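Local structure of nicotinamide-nucleotide adenylyltransferase NadR family / Ribosylnicotinamide kinase (Lactococcus lactis subsp. cremoris, 6GYE) at residues 67-72 / 173-178; 231-236 / 279-284; 297-302 / 338-343. The protein probably phosphorylates nicotinamide riboside through a P-loop kinase domain and may adenylylate the resulting mononucleotide to form NAD+. All blocks are in the same frame, centred on the assembly; numbering follows the deposited sequence. Where two conformers were deposited one is given.

Contact 1. Residues 67-72 / 173-178; sequences FRYLRE and RVFRRH. With NNR (Nicotinamide riboside), chain I; SO4 (sulfate ion), chain D.
Y69 OH and R177 NH2 lie only 2.9 Å apart, yet the geometry is too poor for a hydrogen bond. The two side chains cross at about a right angle, with ring and guanidinium planes 80° apart. The hydroxyl instead donates to O1 of a sulfate ion, which lies near the plane of the tyrosine ring at its edge; the modelled distance is very short and therefore doubtful in detail. R177 NE and H178 ND1 reach the same ion through weak bonds, both 3.4 Å from their closest oxygens, O2 and O3 respectively, and K65 also binds it. Below the hydroxyl the ring of Y69 is held by carbon contacts. CG lies anti to the carbonyl carbon (chi1 -75°), on the side of 173-178; V174 CG1 sits over one ring face, 4.1 Å from the centroid in a CH-pi contact. The CD2 edge stands over the face of F175 in a T-shaped pair, centroids 5.2 Å apart and planes at 88°. F175 CZ meets Y69 CB at 3.6 Å, and L70 CD2 approaches the edge of the same phenyl ring. An alanine in place of Y69 would probably leave V174 CG1 and the F175 face without the ring that packs on them. F175 also packs on P25 and L26, in the loop after strand 15-21, while R177 NH1 bonds N248 in the nicotinamide riboside pocket. The contact thus joins the five-stranded Rossmann-like domain, probably the nucleotidyltransferase part, to the segment leading into the P-loop kinase domain, close to the riboside pocket.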
loop_
_atom_site.group_PDB
_atom_site.type_symbol
_atom_site.label_atom_id
_atom_site.label_comp_id
_atom_site.label_asym_id
_atom_site.label_seq_id
_atom_site.Cartn_x
_atom_site.Cartn_y
_atom_site.Cartn_z
ATOM N N PHE A 67 1.973 13.072 3.697
ATOM C CA PHE A 67 1.556 13.903 4.819
ATOM C C PHE A 67 0.449 13.219 5.614
ATOM O O PHE A 67 0.544 13.104 6.840
ATOM C CB PHE A 67 1.115 15.271 4.309
ATOM C CG PHE A 67 0.362 16.093 5.303
ATOM C CD1 PHE A 67 1.028 16.775 6.310
ATOM C CD2 PHE A 67 -1.024 16.204 5.220
ATOM C CE1 PHE A 67 0.321 17.559 7.223
ATOM C CE2 PHE A 67 -1.735 16.982 6.130
ATOM C CZ PHE A 67 -1.059 17.662 7.130
ATOM N N ARG A 68 -0.598 12.726 4.930
ATOM C CA ARG A 68 -1.693 12.048 5.648
ATOM C C ARG A 68 -1.186 10.801 6.361
ATOM O O ARG A 68 -1.509 10.578 7.531
ATOM C CB ARG A 68 -2.836 11.672 4.703
ATOM C CG ARG A 68 -3.703 12.840 4.236
ATOM C CD ARG A 68 -4.280 13.611 5.415
ATOM N NE ARG A 68 -5.317 14.573 5.034
ATOM C CZ ARG A 68 -6.616 14.290 4.920
ATOM N NH1 ARG A 68 -7.072 13.050 5.154
ATOM N NH2 ARG A 68 -7.464 15.256 4.571
ATOM N N TYR A 69 -0.328 10.017 5.701
ATOM C CA TYR A 69 0.201 8.816 6.337
ATOM C C TYR A 69 1.002 9.154 7.596
ATOM O O TYR A 69 0.930 8.434 8.602
ATOM C CB TYR A 69 1.064 8.041 5.348
ATOM C CG TYR A 69 0.279 7.289 4.310
ATOM C CD1 TYR A 69 -1.104 7.402 4.240
ATOM C CD2 TYR A 69 0.919 6.421 3.424
ATOM C CE1 TYR A 69 -1.830 6.697 3.298
ATOM C CE2 TYR A 69 0.195 5.701 2.469
ATOM C CZ TYR A 69 -1.179 5.840 2.420
ATOM O OH TYR A 69 -1.902 5.134 1.478
ATOM N N LEU A 70 1.803 10.222 7.545
ATOM C CA LEU A 70 2.564 10.640 8.720
ATOM C C LEU A 70 1.646 11.073 9.853
ATOM O O LEU A 70 1.891 10.748 11.022
ATOM C CB LEU A 70 3.526 11.781 8.358
ATOM C CG LEU A 70 4.977 11.504 7.930
ATOM C CD1 LEU A 70 5.869 11.217 9.123
ATOM C CD2 LEU A 70 5.054 10.362 6.952
ATOM N N ARG A 71 0.591 11.830 9.530
ATOM C CA ARG A 71 -0.340 12.245 10.569
ATOM C C ARG A 71 -0.915 11.035 11.278
ATOM O O ARG A 71 -1.007 11.010 12.509
ATOM C CB ARG A 71 -1.462 13.102 9.978
ATOM C CG ARG A 71 -1.099 14.559 9.774
ATOM C CD ARG A 71 -0.994 15.309 11.089
ATOM N NE ARG A 71 -0.825 16.746 10.863
ATOM C CZ ARG A 71 -1.829 17.588 10.623
ATOM N NH1 ARG A 71 -3.080 17.155 10.593
ATOM N NH2 ARG A 71 -1.589 18.872 10.427
ATOM N N GLU A 72 -1.274 10.005 10.514
ATOM C CA GLU A 72 -1.793 8.790 11.123
ATOM C C GLU A 72 -0.706 8.092 11.929
ATOM O O GLU A 72 -0.960 7.597 13.034
ATOM C CB GLU A 72 -2.369 7.870 10.045
ATOM C CG GLU A 72 -3.088 6.664 10.608
ATOM C CD GLU A 72 -3.586 5.677 9.544
ATOM O OE1 GLU A 72 -3.791 6.055 8.358
ATOM O OE2 GLU A 72 -3.752 4.495 9.910
ATOM N N ARG A 173 4.031 0.892 9.537
ATOM C CA ARG A 173 2.879 0.055 9.174
ATOM C C ARG A 173 1.887 0.764 8.253
ATOM O O ARG A 173 1.322 0.129 7.353
ATOM C CB ARG A 173 2.177 -0.440 10.439
ATOM C CG ARG A 173 3.020 -1.488 11.174
ATOM C CD ARG A 173 2.352 -1.968 12.441
ATOM N NE ARG A 173 3.281 -2.764 13.241
ATOM C CZ ARG A 173 3.469 -4.077 13.085
ATOM N NH1 ARG A 173 2.791 -4.750 12.154
ATOM N NH2 ARG A 173 4.337 -4.723 13.858
ATOM N N VAL A 174 1.706 2.076 8.415
ATOM C CA VAL A 174 0.798 2.819 7.542
ATOM C C VAL A 174 1.234 2.747 6.083
ATOM O O VAL A 174 0.403 2.834 5.171
ATOM C CB VAL A 174 0.685 4.277 8.026
ATOM C CG1 VAL A 174 -0.309 5.037 7.168
ATOM C CG2 VAL A 174 0.234 4.295 9.486
ATOM N N PHE A 175 2.525 2.576 5.831
ATOM C CA PHE A 175 3.008 2.518 4.461
ATOM C C PHE A 175 3.010 1.108 3.884
ATOM O O PHE A 175 3.296 0.956 2.691
ATOM C CB PHE A 175 4.438 3.095 4.366
ATOM C CG PHE A 175 4.502 4.600 4.473
ATOM C CD1 PHE A 175 4.430 5.231 5.707
ATOM C CD2 PHE A 175 4.602 5.384 3.327
ATOM C CE1 PHE A 175 4.465 6.620 5.799
ATOM C CE2 PHE A 175 4.646 6.777 3.407
ATOM C CZ PHE A 175 4.583 7.394 4.643
ATOM N N ARG A 176 2.682 0.077 4.679
ATOM C CA ARG A 176 2.975 -1.293 4.249
ATOM C C ARG A 176 2.069 -1.755 3.113
ATOM O O ARG A 176 2.506 -2.515 2.238
ATOM C CB ARG A 176 2.911 -2.257 5.432
ATOM C CG ARG A 176 4.188 -2.167 6.283
ATOM C CD ARG A 176 4.185 -3.120 7.473
ATOM N NE ARG A 176 5.307 -2.848 8.371
ATOM C CZ ARG A 176 5.673 -3.651 9.370
ATOM N NH1 ARG A 176 5.019 -4.791 9.605
ATOM N NH2 ARG A 176 6.689 -3.311 10.152
ATOM N N ARG A 177 0.808 -1.329 3.117
ATOM C CA ARG A 177 -0.120 -1.748 2.071
ATOM C C ARG A 177 0.408 -1.384 0.691
ATOM O O ARG A 177 0.355 -2.199 -0.243
ATOM C CB ARG A 177 -1.493 -1.119 2.322
ATOM C CG ARG A 177 -2.361 -1.004 1.086
ATOM C CD ARG A 177 -3.713 -0.404 1.428
ATOM N NE ARG A 177 -3.736 1.057 1.439
ATOM C CZ ARG A 177 -3.672 1.807 2.543
ATOM N NH1 ARG A 177 -3.571 1.237 3.751
ATOM N NH2 ARG A 177 -3.710 3.135 2.438
ATOM N N HIS A 178 0.967 -0.174 0.564
ATOM C CA HIS A 178 1.471 0.298 -0.721
ATOM C C HIS A 178 2.553 -0.619 -1.276
ATOM O O HIS A 178 2.640 -0.816 -2.497
ATOM C CB HIS A 178 2.011 1.720 -0.573
ATOM C CG HIS A 178 2.576 2.284 -1.837
ATOM N ND1 HIS A 178 1.793 2.893 -2.796
ATOM C CD2 HIS A 178 3.848 2.330 -2.306
ATOM C CE1 HIS A 178 2.558 3.292 -3.797
ATOM N NE2 HIS A 178 3.808 2.958 -3.528
HETATM O O2R NNR I . -7.292 -2.021 1.125
HETATM C C2R NNR I . -6.464 -1.727 -0.008
HETATM C C3R NNR I . -6.129 -0.245 -0.126
HETATM O O3R NNR I . -6.722 0.542 0.915
HETATM C C4R NNR I . -6.663 0.203 -1.477
HETATM C C5R NNR I . -5.547 0.745 -2.360
HETATM O O5R NNR I . -6.085 1.113 -3.635
HETATM O O4R NNR I . -7.272 -0.927 -2.108
HETATM C C1R NNR I . -7.195 -2.098 -1.290
HETATM N N1 NNR I . -6.455 -3.146 -1.994
HETATM C C2 NNR I . -7.125 -4.144 -2.587
HETATM C C6 NNR I . -5.117 -3.096 -2.036
HETATM C C5 NNR I . -4.389 -4.079 -2.698
HETATM C C4 NNR I . -5.060 -5.122 -3.321
HETATM C C3 NNR I . -6.446 -5.151 -3.263
HETATM C C7 NNR I . -7.207 -6.262 -3.923
HETATM O O7 NNR I . -8.326 -6.540 -3.525
HETATM N N7 NNR I . -6.636 -6.920 -4.932
HETATM S S SO4 D . -1.685 3.141 -1.255
HETATM O O1 SO4 D . -1.034 3.311 0.031
HETATM O O2 SO4 D . -3.132 3.256 -1.067
HETATM O O3 SO4 D . -1.262 4.171 -2.193
HETATM O O4 SO4 D . -1.332 1.839 -1.822
#

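Contact 2. Residues 231-236 / 279-284; sequences DYARMI and EQLEPL
L284 reaches across to I236 and A233, and its path can be traced atom by atom. CB points toward helix 229-247, and CG, anti to the backbone N (chi1 175°), extends the chain in that direction until it lies 3.9 Å from I236 CG2. The branch atom CD2 is 4.0 Å from I236 CD1, so that leucine and isoleucine meet tip to tip. CD2 is also 4.0 Å from the carbonyl oxygen A233 O, with A233 CB slightly farther away. One turn earlier, L281 divides its two methyls between adjacent residues, CD1 touching Y232 CB at 3.7 Å and CD2 touching A233 CB at 3.8 Å. The side-chain to side-chain contacts are all apolar. The small A233 lies nearest L281 in the backbone register, where the CA atoms are 6.9 Å apart. The two short helical segments run almost parallel, 13° between their directions, with axes 10.7 Å apart. Helix 262-272 packs beside both: Y232 rests on its T265, Y268 and Y272, I236 also touches T265, and E282 forms a salt bridge to R266. Helix 212-220 meets M235 through Y212 and A213, so helix 229-247 is packed among three helical neighbours.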
loop_
_atom_site.group_PDB
_atom_site.type_symbol
_atom_site.label_atom_id
_atom_site.label_comp_id
_atom_site.label_asym_id
_atom_site.label_seq_id
_atom_site.Cartn_x
_atom_site.Cartn_y
_atom_site.Cartn_z
ATOM N N ASP A 231 -27.384 -9.474 -4.725
ATOM C CA ASP A 231 -26.405 -10.383 -4.152
ATOM C C ASP A 231 -25.031 -10.164 -4.777
ATOM O O ASP A 231 -24.017 -10.112 -4.068
ATOM C CB ASP A 231 -26.862 -11.822 -4.362
ATOM C CG ASP A 231 -28.211 -12.098 -3.731
ATOM O OD1 ASP A 231 -28.362 -11.831 -2.522
ATOM O OD2 ASP A 231 -29.113 -12.577 -4.450
ATOM N N TYR A 232 -24.985 -10.036 -6.112
ATOM C CA TYR A 232 -23.713 -9.812 -6.785
ATOM C C TYR A 232 -23.069 -8.529 -6.295
ATOM O O TYR A 232 -21.863 -8.496 -6.026
ATOM C CB TYR A 232 -23.906 -9.801 -8.306
ATOM C CG TYR A 232 -24.050 -11.190 -8.884
ATOM C CD1 TYR A 232 -22.929 -11.959 -9.174
ATOM C CD2 TYR A 232 -25.305 -11.743 -9.122
ATOM C CE1 TYR A 232 -23.040 -13.246 -9.689
ATOM C CE2 TYR A 232 -25.435 -13.028 -9.639
ATOM C CZ TYR A 232 -24.299 -13.772 -9.920
ATOM O OH TYR A 232 -24.408 -15.045 -10.427
ATOM N N ALA A 233 -23.872 -7.477 -6.120
ATOM C CA ALA A 233 -23.331 -6.229 -5.606
ATOM C C ALA A 233 -22.700 -6.444 -4.243
ATOM O O ALA A 233 -21.575 -5.992 -3.988
ATOM C CB ALA A 233 -24.423 -5.170 -5.527
ATOM N N ARG A 234 -23.405 -7.149 -3.352
ATOM C CA ARG A 234 -22.854 -7.404 -2.025
ATOM C C ARG A 234 -21.617 -8.293 -2.086
ATOM O O ARG A 234 -20.716 -8.151 -1.250
ATOM C CB ARG A 234 -23.925 -8.011 -1.115
ATOM C CG ARG A 234 -24.773 -6.949 -0.414
ATOM C CD ARG A 234 -25.971 -7.548 0.287
ATOM N NE ARG A 234 -26.868 -6.509 0.785
ATOM C CZ ARG A 234 -26.990 -6.169 2.063
ATOM N NH1 ARG A 234 -26.279 -6.804 2.989
ATOM N NH2 ARG A 234 -27.836 -5.202 2.413
ATOM N N MET A 235 -21.540 -9.196 -3.069
ATOM C CA MET A 235 -20.328 -9.991 -3.229
ATOM C C MET A 235 -19.164 -9.155 -3.746
ATOM O O MET A 235 -18.010 -9.427 -3.399
ATOM C CB MET A 235 -20.598 -11.183 -4.146
ATOM C CG MET A 235 -21.356 -12.276 -3.428
ATOM S SD MET A 235 -21.781 -13.713 -4.407
ATOM C CE MET A 235 -22.131 -12.939 -5.955
ATOM N N ILE A 236 -19.429 -8.123 -4.544
ATOM C CA ILE A 236 -18.338 -7.262 -4.990
ATOM C C ILE A 236 -17.689 -6.576 -3.794
ATOM O O ILE A 236 -16.486 -6.727 -3.547
ATOM C CB ILE A 236 -18.832 -6.243 -6.030
ATOM C CG1 ILE A 236 -19.275 -6.970 -7.299
ATOM C CG2 ILE A 236 -17.738 -5.233 -6.345
ATOM C CD1 ILE A 236 -20.200 -6.177 -8.167
ATOM N N GLU A 279 -25.478 -4.514 -16.687
ATOM C CA GLU A 279 -25.110 -3.141 -17.014
ATOM C C GLU A 279 -25.322 -2.216 -15.828
ATOM O O GLU A 279 -24.601 -1.229 -15.672
ATOM C CB GLU A 279 -25.886 -2.652 -18.237
ATOM C CG GLU A 279 -25.241 -3.066 -19.550
ATOM C CD GLU A 279 -23.767 -2.635 -19.646
ATOM O OE1 GLU A 279 -23.467 -1.445 -19.387
ATOM O OE2 GLU A 279 -22.904 -3.488 -19.970
ATOM N N GLN A 280 -26.273 -2.538 -14.961
ATOM C CA GLN A 280 -26.488 -1.702 -13.792
ATOM C C GLN A 280 -25.381 -1.868 -12.761
ATOM O O GLN A 280 -25.166 -0.962 -11.951
ATOM C CB GLN A 280 -27.836 -2.007 -13.161
ATOM C CG GLN A 280 -28.322 -0.873 -12.322
ATOM C CD GLN A 280 -29.511 -1.257 -11.503
ATOM O OE1 GLN A 280 -30.541 -1.703 -12.033
ATOM N NE2 GLN A 280 -29.363 -1.141 -10.181
ATOM N N LEU A 281 -24.692 -3.014 -12.746
ATOM C CA LEU A 281 -23.573 -3.209 -11.828
ATOM C C LEU A 281 -22.240 -2.722 -12.385
ATOM O O LEU A 281 -21.277 -2.616 -11.620
ATOM C CB LEU A 281 -23.424 -4.686 -11.444
ATOM C CG LEU A 281 -24.570 -5.235 -10.604
ATOM C CD1 LEU A 281 -24.409 -6.726 -10.360
ATOM C CD2 LEU A 281 -24.598 -4.474 -9.308
ATOM N N GLU A 282 -22.168 -2.427 -13.681
ATOM C CA GLU A 282 -20.899 -2.073 -14.317
ATOM C C GLU A 282 -20.149 -0.953 -13.607
ATOM O O GLU A 282 -18.931 -1.091 -13.420
ATOM C CB GLU A 282 -21.151 -1.722 -15.792
ATOM C CG GLU A 282 -20.968 -2.878 -16.768
ATOM C CD GLU A 282 -19.519 -3.349 -16.870
ATOM O OE1 GLU A 282 -19.006 -3.957 -15.899
ATOM O OE2 GLU A 282 -18.891 -3.103 -17.927
ATOM N N PRO A 283 -20.774 0.165 -13.208
ATOM C CA PRO A 283 -20.001 1.189 -12.482
ATOM C C PRO A 283 -19.334 0.668 -11.222
ATOM O O PRO A 283 -18.162 0.974 -10.981
ATOM C CB PRO A 283 -21.052 2.264 -12.177
ATOM C CG PRO A 283 -22.070 2.095 -13.251
ATOM C CD PRO A 283 -22.154 0.618 -13.472
ATOM N N LEU A 284 -20.037 -0.123 -10.412
ATOM C CA LEU A 284 -19.416 -0.669 -9.210
ATOM C C LEU A 284 -18.296 -1.652 -9.560
ATOM O O LEU A 284 -17.269 -1.703 -8.867
ATOM C CB LEU A 284 -20.471 -1.328 -8.322
ATOM C CG LEU A 284 -19.948 -2.044 -7.074
ATOM C CD1 LEU A 284 -19.210 -1.095 -6.127
ATOM C CD2 LEU A 284 -21.068 -2.769 -6.356
#

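Contact 3. Residues 297-302 / 338-343; sequences ILVIPP and DKVVIL
L298 and V341 lie side by side and point the same way, L298 CD2 resting 4.1 Å from V341 CB, as expected for paired residues on one face of a parallel sheet. I297, V299, V340 and I342 project from the other face. There V340 slots between two residues of the neighbouring strand: its CG1, anti to the backbone N (chi1 172°), meets V299 CG2 at 3.8 Å, while CG2 turns to I297 CB and CG2. In both pairs the side chains slant across one another. Past the paired region, L343 CD1 bridges L298 CB and I300 CG1, and P301 places CG 3.8 Å from I342 CG2. This registration is fixed by four backbone bonds: I297 N to K339 O, V341 N to I297 O, V299 N to V341 O, and L343 N to V299 O, this last 2.8 Å long and almost straight at 174°. The strand directions differ by 28°, the ordinary twist of a parallel sheet. Helix 320-333 packs against V299 through H324 and L331. Helix 193-203 lies against L298, I300 and L343, and helix 358-370 against V341 and L343. I300 touches T191 and K193 of the probable Walker A loop. Parallel strands 296-300 and 340-342, linked through helix 320-333, form a beta-alpha-beta crossover at one edge of the kinase domain's P-loop NTPase sheet.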
loop_
_atom_site.group_PDB
_atom_site.type_symbol
_atom_site.label_atom_id
_atom_site.label_comp_id
_atom_site.label_asym_id
_atom_site.label_seq_id
_atom_site.Cartn_x
_atom_site.Cartn_y
_atom_site.Cartn_z
ATOM N N ILE A 297 -1.394 -13.215 -11.086
ATOM C CA ILE A 297 -2.731 -13.780 -11.186
ATOM C C ILE A 297 -2.596 -15.242 -11.603
ATOM O O ILE A 297 -2.169 -15.543 -12.727
ATOM C CB ILE A 297 -3.596 -12.994 -12.182
ATOM C CG1 ILE A 297 -3.792 -11.557 -11.684
ATOM C CG2 ILE A 297 -4.952 -13.679 -12.392
ATOM C CD1 ILE A 297 -4.281 -10.587 -12.775
ATOM N N LEU A 298 -2.969 -16.149 -10.712
ATOM C CA LEU A 298 -2.924 -17.584 -10.969
ATOM C C LEU A 298 -4.303 -18.063 -11.411
ATOM O O LEU A 298 -5.269 -17.955 -10.652
ATOM C CB LEU A 298 -2.486 -18.342 -9.714
ATOM C CG LEU A 298 -1.048 -18.059 -9.285
ATOM C CD1 LEU A 298 -0.752 -18.650 -7.938
ATOM C CD2 LEU A 298 -0.071 -18.596 -10.308
ATOM N N VAL A 299 -4.393 -18.611 -12.621
ATOM C CA VAL A 299 -5.661 -19.072 -13.173
ATOM C C VAL A 299 -5.649 -20.592 -13.172
ATOM O O VAL A 299 -4.742 -21.206 -13.745
ATOM C CB VAL A 299 -5.891 -18.529 -14.593
ATOM C CG1 VAL A 299 -7.126 -19.161 -15.211
ATOM C CG2 VAL A 299 -6.019 -17.008 -14.562
ATOM N N ILE A 300 -6.649 -21.202 -12.540
ATOM C CA ILE A 300 -6.817 -22.654 -12.571
ATOM C C ILE A 300 -7.734 -22.988 -13.747
ATOM O O ILE A 300 -8.935 -22.683 -13.687
ATOM C CB ILE A 300 -7.389 -23.183 -11.253
ATOM C CG1 ILE A 300 -6.493 -22.780 -10.079
ATOM C CG2 ILE A 300 -7.576 -24.693 -11.339
ATOM C CD1 ILE A 300 -7.025 -23.249 -8.714
ATOM N N PRO A 301 -7.233 -23.636 -14.792
ATOM C CA PRO A 301 -8.052 -23.901 -15.969
ATOM C C PRO A 301 -8.893 -25.144 -15.764
ATOM O O PRO A 301 -8.581 -25.983 -14.908
ATOM C CB PRO A 301 -7.009 -24.112 -17.072
ATOM C CG PRO A 301 -5.879 -24.734 -16.339
ATOM C CD PRO A 301 -5.854 -24.112 -14.971
ATOM N N PRO A 302 -9.975 -25.292 -16.519
ATOM C CA PRO A 302 -10.815 -26.484 -16.360
ATOM C C PRO A 302 -10.132 -27.703 -16.964
ATOM O O PRO A 302 -9.757 -27.700 -18.137
ATOM C CB PRO A 302 -12.094 -26.110 -17.116
ATOM C CG PRO A 302 -11.606 -25.164 -18.177
ATOM C CD PRO A 302 -10.553 -24.335 -17.480
ATOM N N ASP A 338 -0.141 -9.989 -18.870
ATOM C CA ASP A 338 1.268 -10.198 -18.541
ATOM C C ASP A 338 1.484 -10.665 -17.110
ATOM O O ASP A 338 2.565 -11.178 -16.797
ATOM C CB ASP A 338 2.067 -8.922 -18.788
ATOM C CG ASP A 338 2.453 -8.756 -20.244
ATOM O OD1 ASP A 338 2.620 -9.783 -20.946
ATOM O OD2 ASP A 338 2.586 -7.601 -20.692
ATOM N N LYS A 339 0.475 -10.540 -16.253
ATOM C CA LYS A 339 0.535 -11.038 -14.889
ATOM C C LYS A 339 -0.124 -12.402 -14.724
ATOM O O LYS A 339 -0.138 -12.935 -13.610
ATOM C CB LYS A 339 -0.134 -10.025 -13.949
ATOM C CG LYS A 339 0.570 -8.668 -13.925
ATOM C CD LYS A 339 -0.256 -7.649 -13.156
ATOM C CE LYS A 339 0.483 -6.320 -13.020
ATOM N NZ LYS A 339 -0.397 -5.342 -12.322
ATOM N N VAL A 340 -0.658 -12.985 -15.794
ATOM C CA VAL A 340 -1.438 -14.214 -15.696
ATOM C C VAL A 340 -0.541 -15.421 -15.947
ATOM O O VAL A 340 0.152 -15.496 -16.964
ATOM C CB VAL A 340 -2.611 -14.207 -16.689
ATOM C CG1 VAL A 340 -3.271 -15.568 -16.711
ATOM C CG2 VAL A 340 -3.638 -13.145 -16.335
ATOM N N VAL A 341 -0.578 -16.373 -15.027
ATOM C CA VAL A 341 0.013 -17.690 -15.204
ATOM C C VAL A 341 -1.116 -18.705 -15.104
ATOM O O VAL A 341 -1.866 -18.713 -14.121
ATOM C CB VAL A 341 1.098 -17.971 -14.151
ATOM C CG1 VAL A 341 1.560 -19.421 -14.242
ATOM C CG2 VAL A 341 2.268 -16.985 -14.316
ATOM N N ILE A 342 -1.248 -19.543 -16.125
ATOM C CA ILE A 342 -2.294 -20.551 -16.190
ATOM C C ILE A 342 -1.732 -21.869 -15.672
ATOM O O ILE A 342 -0.689 -22.339 -16.151
ATOM C CB ILE A 342 -2.811 -20.695 -17.627
ATOM C CG1 ILE A 342 -3.378 -19.360 -18.085
ATOM C CG2 ILE A 342 -3.845 -21.802 -17.701
ATOM C CD1 ILE A 342 -4.075 -19.433 -19.402
ATOM N N LEU A 343 -2.408 -22.465 -14.689
ATOM C CA LEU A 343 -1.915 -23.686 -14.044
ATOM C C LEU A 343 -2.471 -24.926 -14.750
ATOM O O LEU A 343 -3.300 -25.673 -14.233
ATOM C CB LEU A 343 -2.265 -23.669 -12.566
ATOM C CG LEU A 343 -1.696 -22.467 -11.807
ATOM C CD1 LEU A 343 -2.280 -22.405 -10.415
ATOM C CD2 LEU A 343 -0.168 -22.563 -11.749
#

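From the N terminus, the chain first closes a loop at contact 1: helix 63-73 meets 173-178 after 100 intervening residues that include strands 80-86, 118-123 and 142-147 of the first sheet. The chain then enters the second sheet through strand 181-187. Contact 2 closes a 42-residue excursion through strand 255-259 and helix 262-272, and contact 3 closes a shorter one containing helix 320-333. All three are in series, so none nests or crosses. Contact 1 ties the first half to the connector leading into the second; contact 2 pairs helices and contact 3 pairs strands in the second half, where helix 275-290 leads directly into strand 296-300. Centres of contacts 2 and 3 are about 24 Å apart.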